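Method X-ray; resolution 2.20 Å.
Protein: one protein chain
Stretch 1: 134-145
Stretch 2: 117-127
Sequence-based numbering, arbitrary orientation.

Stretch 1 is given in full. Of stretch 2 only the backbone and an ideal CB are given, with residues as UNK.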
# COMPACT_ATOMS: atom_id res chain seq x y z
N LYS A 134 10.61 13.99 7.08
CA LYS A 134 9.37 13.55 6.45
C LYS A 134 8.49 12.75 7.42
O LYS A 134 8.99 12.12 8.37
CB LYS A 134 9.68 12.66 5.23
CG LYS A 134 10.53 13.32 4.14
CD LYS A 134 9.70 14.18 3.19
CE LYS A 134 10.50 14.52 1.94
NZ LYS A 134 11.44 15.65 2.21
N MET A 135 7.18 12.79 7.17
CA MET A 135 6.23 11.90 7.83
C MET A 135 5.94 10.75 6.88
O MET A 135 5.68 10.97 5.68
CB MET A 135 4.94 12.65 8.20
CG MET A 135 3.74 11.73 8.46
SD MET A 135 2.21 12.58 8.91
CE MET A 135 2.57 13.14 10.60
N ILE A 136 6.04 9.53 7.38
CA ILE A 136 5.65 8.39 6.58
C ILE A 136 4.56 7.61 7.29
O ILE A 136 4.80 6.99 8.30
CB ILE A 136 6.80 7.45 6.24
CG1 ILE A 136 8.03 8.24 5.79
CG2 ILE A 136 6.36 6.45 5.14
CD1 ILE A 136 9.21 7.37 5.45
N ILE A 137 3.37 7.62 6.70
CA ILE A 137 2.27 6.81 7.15
C ILE A 137 2.44 5.42 6.63
O ILE A 137 2.57 5.21 5.43
CB ILE A 137 0.89 7.38 6.70
CG1 ILE A 137 0.55 8.58 7.58
CG2 ILE A 137 -0.20 6.30 6.78
CD1 ILE A 137 -0.46 9.47 7.01
N ILE A 138 2.47 4.47 7.56
CA ILE A 138 2.50 3.08 7.24
C ILE A 138 1.04 2.67 7.07
O ILE A 138 0.21 2.79 8.01
CB ILE A 138 3.23 2.23 8.34
CG1 ILE A 138 4.68 2.70 8.47
CG2 ILE A 138 3.17 0.76 7.96
CD1 ILE A 138 5.41 2.01 9.56
N ILE A 139 0.74 2.18 5.88
CA ILE A 139 -0.63 1.84 5.52
C ILE A 139 -1.05 0.50 6.14
O ILE A 139 -0.27 -0.44 6.18
CB ILE A 139 -0.80 1.80 3.98
CG1 ILE A 139 -0.76 3.24 3.42
CG2 ILE A 139 -2.08 0.96 3.54
CD1 ILE A 139 -0.55 3.30 1.91
N LYS A 140 -2.28 0.45 6.63
CA LYS A 140 -2.88 -0.79 7.11
C LYS A 140 -3.67 -1.36 5.96
O LYS A 140 -4.55 -0.69 5.40
CB LYS A 140 -3.79 -0.52 8.32
CG LYS A 140 -4.60 -1.70 8.81
CD LYS A 140 -5.53 -1.34 9.99
CE LYS A 140 -4.73 -1.17 11.30
NZ LYS A 140 -5.58 -0.79 12.52
N LEU A 141 -3.35 -2.60 5.60
CA LEU A 141 -3.96 -3.25 4.44
C LEU A 141 -5.33 -3.85 4.70
O LEU A 141 -6.10 -4.03 3.76
CB LEU A 141 -3.05 -4.38 3.94
CG LEU A 141 -1.61 -4.00 3.55
CD1 LEU A 141 -0.82 -5.24 3.25
CD2 LEU A 141 -1.57 -2.98 2.41
N HIS A 142 -5.63 -4.19 5.96
CA HIS A 142 -6.82 -4.95 6.32
C HIS A 142 -8.13 -4.54 5.60
O HIS A 142 -8.78 -5.38 4.96
CB HIS A 142 -7.02 -4.89 7.84
CG HIS A 142 -7.99 -5.90 8.36
ND1 HIS A 142 -8.15 -6.16 9.71
CD2 HIS A 142 -8.83 -6.75 7.72
CE1 HIS A 142 -9.05 -7.11 9.86
NE2 HIS A 142 -9.48 -7.48 8.67
N PHE A 143 -8.52 -3.27 5.72
CA PHE A 143 -9.82 -2.81 5.23
C PHE A 143 -9.84 -2.07 3.89
O PHE A 143 -10.86 -1.46 3.54
CB PHE A 143 -10.48 -1.93 6.29
CG PHE A 143 -10.46 -2.54 7.69
CD1 PHE A 143 -11.15 -3.72 7.96
CD2 PHE A 143 -9.72 -1.93 8.71
CE1 PHE A 143 -11.12 -4.28 9.25
CE2 PHE A 143 -9.67 -2.49 10.01
CZ PHE A 143 -10.38 -3.67 10.28
N LEU A 144 -8.73 -2.12 3.15
CA LEU A 144 -8.65 -1.38 1.89
C LEU A 144 -9.81 -1.67 0.93
O LEU A 144 -10.29 -0.75 0.25
CB LEU A 144 -7.28 -1.55 1.20
CG LEU A 144 -6.09 -0.86 1.88
CD1 LEU A 144 -4.76 -1.27 1.17
CD2 LEU A 144 -6.29 0.67 1.90
N PHE A 145 -10.28 -2.91 0.93
CA PHE A 145 -11.33 -3.36 0.01
C PHE A 145 -12.72 -3.42 0.65
O PHE A 145 -13.69 -3.76 -0.04
CB PHE A 145 -10.97 -4.76 -0.56
CG PHE A 145 -9.90 -4.71 -1.60
CD1 PHE A 145 -10.22 -4.57 -2.95
CD2 PHE A 145 -8.55 -4.75 -1.23
CE1 PHE A 145 -9.23 -4.50 -3.91
CE2 PHE A 145 -7.55 -4.66 -2.18
CZ PHE A 145 -7.88 -4.54 -3.52
N UNK A 117 -7.56 11.88 14.07
CA UNK A 117 -7.78 12.40 12.73
C UNK A 117 -6.45 12.84 12.12
O UNK A 117 -5.75 13.71 12.67
CB UNK A 117 -8.77 13.56 12.76
N UNK A 118 -6.07 12.25 10.99
CA UNK A 118 -4.75 12.54 10.40
C UNK A 118 -4.85 12.72 8.88
O UNK A 118 -5.93 13.02 8.37
CB UNK A 118 -3.76 11.42 10.73
N UNK A 119 -3.73 12.56 8.17
CA UNK A 119 -3.71 12.74 6.72
C UNK A 119 -4.79 11.93 5.99
O UNK A 119 -5.47 12.44 5.10
CB UNK A 119 -2.33 12.35 6.18
N UNK A 120 -4.93 10.65 6.34
CA UNK A 120 -5.96 9.78 5.76
C UNK A 120 -6.72 9.14 6.90
O UNK A 120 -6.24 9.16 8.03
CB UNK A 120 -5.36 8.72 4.84
N UNK A 121 -7.92 8.61 6.62
CA UNK A 121 -8.70 7.84 7.61
C UNK A 121 -7.78 6.89 8.37
O UNK A 121 -7.07 6.10 7.76
CB UNK A 121 -9.82 7.06 6.93
N UNK A 122 -7.81 6.96 9.70
CA UNK A 122 -7.06 6.03 10.53
C UNK A 122 -7.38 4.54 10.27
O UNK A 122 -6.58 3.69 10.58
CB UNK A 122 -7.33 6.36 12.00
N UNK A 123 -8.53 4.25 9.67
CA UNK A 123 -8.87 2.87 9.29
C UNK A 123 -7.83 2.28 8.34
O UNK A 123 -7.72 1.06 8.19
CB UNK A 123 -10.25 2.82 8.64
N UNK A 124 -7.08 3.17 7.70
CA UNK A 124 -6.09 2.79 6.67
C UNK A 124 -4.67 2.99 7.17
O UNK A 124 -3.70 2.83 6.41
CB UNK A 124 -6.30 3.60 5.39
N UNK A 125 -4.52 3.40 8.43
CA UNK A 125 -3.20 3.74 8.97
C UNK A 125 -2.77 2.77 10.05
O UNK A 125 -3.50 2.57 11.05
CB UNK A 125 -3.20 5.16 9.53
N UNK A 126 -1.61 2.13 9.86
CA UNK A 126 -1.06 1.23 10.89
C UNK A 126 -0.30 2.05 11.95
O UNK A 126 -0.45 1.85 13.16
CB UNK A 126 -0.14 0.19 10.26
N UNK A 127 0.54 2.98 11.49
CA UNK A 127 1.32 3.79 12.39
C UNK A 127 1.98 4.88 11.58
O UNK A 127 1.87 4.91 10.36
CB UNK A 127 2.35 2.95 13.15

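Position 117 has an extended backbone (phi/psi -128/121), and nothing of stretch 1 lies within 5.5 Å of its ideal CB. The contact sets no requirement here; the residue is Val117, which makes none.

At 118 CA-to-CB points toward stretch 1, but the nearest atom to the ideal CB is Ile137 CD1 at 5.3 Å. A small or medium side chain, polar or apolar, would suit. Thr118 is found, and its OG1 approaches Ile137 CD1 to 4.4 Å.

Position 119 is tighter: its ideal CB is 3.5 Å from Ile137 CD1 and 5.3 Å from Met135 SD. Ser, Thr, Ala or Val could all be accommodated. The residue is Thr119, rotamer m. Its CB packs 3.5 Å from Ile137 CD1, while its OG1 lies 4.1 Å from Met135 SD, too long for more than van der Waals contact.

Position 120 points toward stretch 1 with 5.4 Å between its ideal CB and Ile137 CD1, a gap that a branched or long apolar chain could bridge. Ile120 does so in the p, t conformation, bringing CD1 to 4.4 Å from Ile137 CG2.

Positions 121 and 122 have no part of stretch 1 within 5.5 Å of their ideal CB atoms. The backbone enters a 3-10 segment at 122, so a small polar residue at 121 could bind a free amide. Asp121 does this: the backbone N of 123 donates to Asp121 OD1 at 3.0 Å. At 122 CB points away, into space that stretch 1 leaves empty, so most side chains would do. The residue is Thr122, and Thr122 O accepts from the backbone N of 125 at 3.0 Å.

At 123 CB points sideways, 4.8 Å from Phe143 CD2, so a small residue fits readily, though others are not excluded. It is Ala123. Its carbonyl does more than its methyl: Ala123 O meets the Phe143 ring edge at CD2, 3.6 Å away, and accepts from a water that also donates to Lys140 O and accepts from Phe143 N.

The CB at 124 points away, yet lies 4.6 Å from Leu144 CD2, so a long apolar or aromatic chain could reach back. Phe124, with chi1 m, places CD1 3.6 Å from Leu144 CD2. Its carbonyl O accepts from Lys140 N at 2.8 Å (169°) and takes a CA-H...O contact from Ile139 CA at 3.3 Å.

Position 125 is extended and points away, but its ideal CB is 4.2 Å from Ile137 CG2; a beta-branched apolar residue is favoured. Val125 sets CG1 3.8 Å from that same Ile137 CG2.

At 126 CB points toward stretch 1, 3.5 Å from Ile138 O and 4.2 Å from Lys140 CB. A flexible polar chain could pass these atoms. Glu126 extends (t, t), and a water donates to both Glu126 OE1 (2.5 Å) and Ile139 O (2.7 Å). Its backbone N donates to Ile138 O at 2.7 Å.

Position 127, at phi/psi -171/175, is nearly fully extended, and its ideal CB would be 4.8 Å from Ile138 CD1, leaving room for a small residue. Gly127 occupies it, its O accepting from Ile138 N at 2.9 Å.

Stretch 2 117-127: VTTIDTAFVEG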
# COMPACT_ATOMS: atom_id res chain seq x y z
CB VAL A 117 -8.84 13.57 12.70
CG1 VAL A 117 -9.20 13.92 11.27
CG2 VAL A 117 -10.10 13.17 13.45
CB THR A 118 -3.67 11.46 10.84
OG1 THR A 118 -2.40 11.80 10.26
CG2 THR A 118 -4.05 10.04 10.44
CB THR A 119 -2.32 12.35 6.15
OG1 THR A 119 -1.32 13.00 6.92
CG2 THR A 119 -2.20 12.79 4.74
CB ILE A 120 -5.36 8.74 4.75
CG1 ILE A 120 -4.46 7.73 5.47
CG2 ILE A 120 -4.60 9.48 3.62
CD1 ILE A 120 -4.06 6.50 4.68
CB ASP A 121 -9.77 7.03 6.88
CG ASP A 121 -10.93 6.62 7.78
OD1 ASP A 121 -10.70 6.11 8.88
OD2 ASP A 121 -12.09 6.75 7.35
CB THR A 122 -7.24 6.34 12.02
OG1 THR A 122 -8.64 6.24 12.35
CG2 THR A 122 -6.72 7.75 12.33
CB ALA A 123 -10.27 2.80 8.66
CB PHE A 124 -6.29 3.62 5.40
CG PHE A 124 -7.68 3.53 4.79
CD1 PHE A 124 -8.26 2.30 4.49
CD2 PHE A 124 -8.39 4.71 4.48
CE1 PHE A 124 -9.53 2.24 3.92
CE2 PHE A 124 -9.62 4.66 3.90
CZ PHE A 124 -10.21 3.41 3.61
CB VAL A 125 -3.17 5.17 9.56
CG1 VAL A 125 -1.77 5.53 10.16
CG2 VAL A 125 -3.60 6.19 8.52
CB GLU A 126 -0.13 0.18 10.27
CG GLU A 126 0.68 -0.63 11.31
CD GLU A 126 1.52 -1.70 10.68
OE1 GLU A 126 0.98 -2.50 9.88
OE2 GLU A 126 2.74 -1.73 10.95
O HOH W 1 -7.16 -0.88 6.25
O HOH W 2 1.05 -2.54 7.34
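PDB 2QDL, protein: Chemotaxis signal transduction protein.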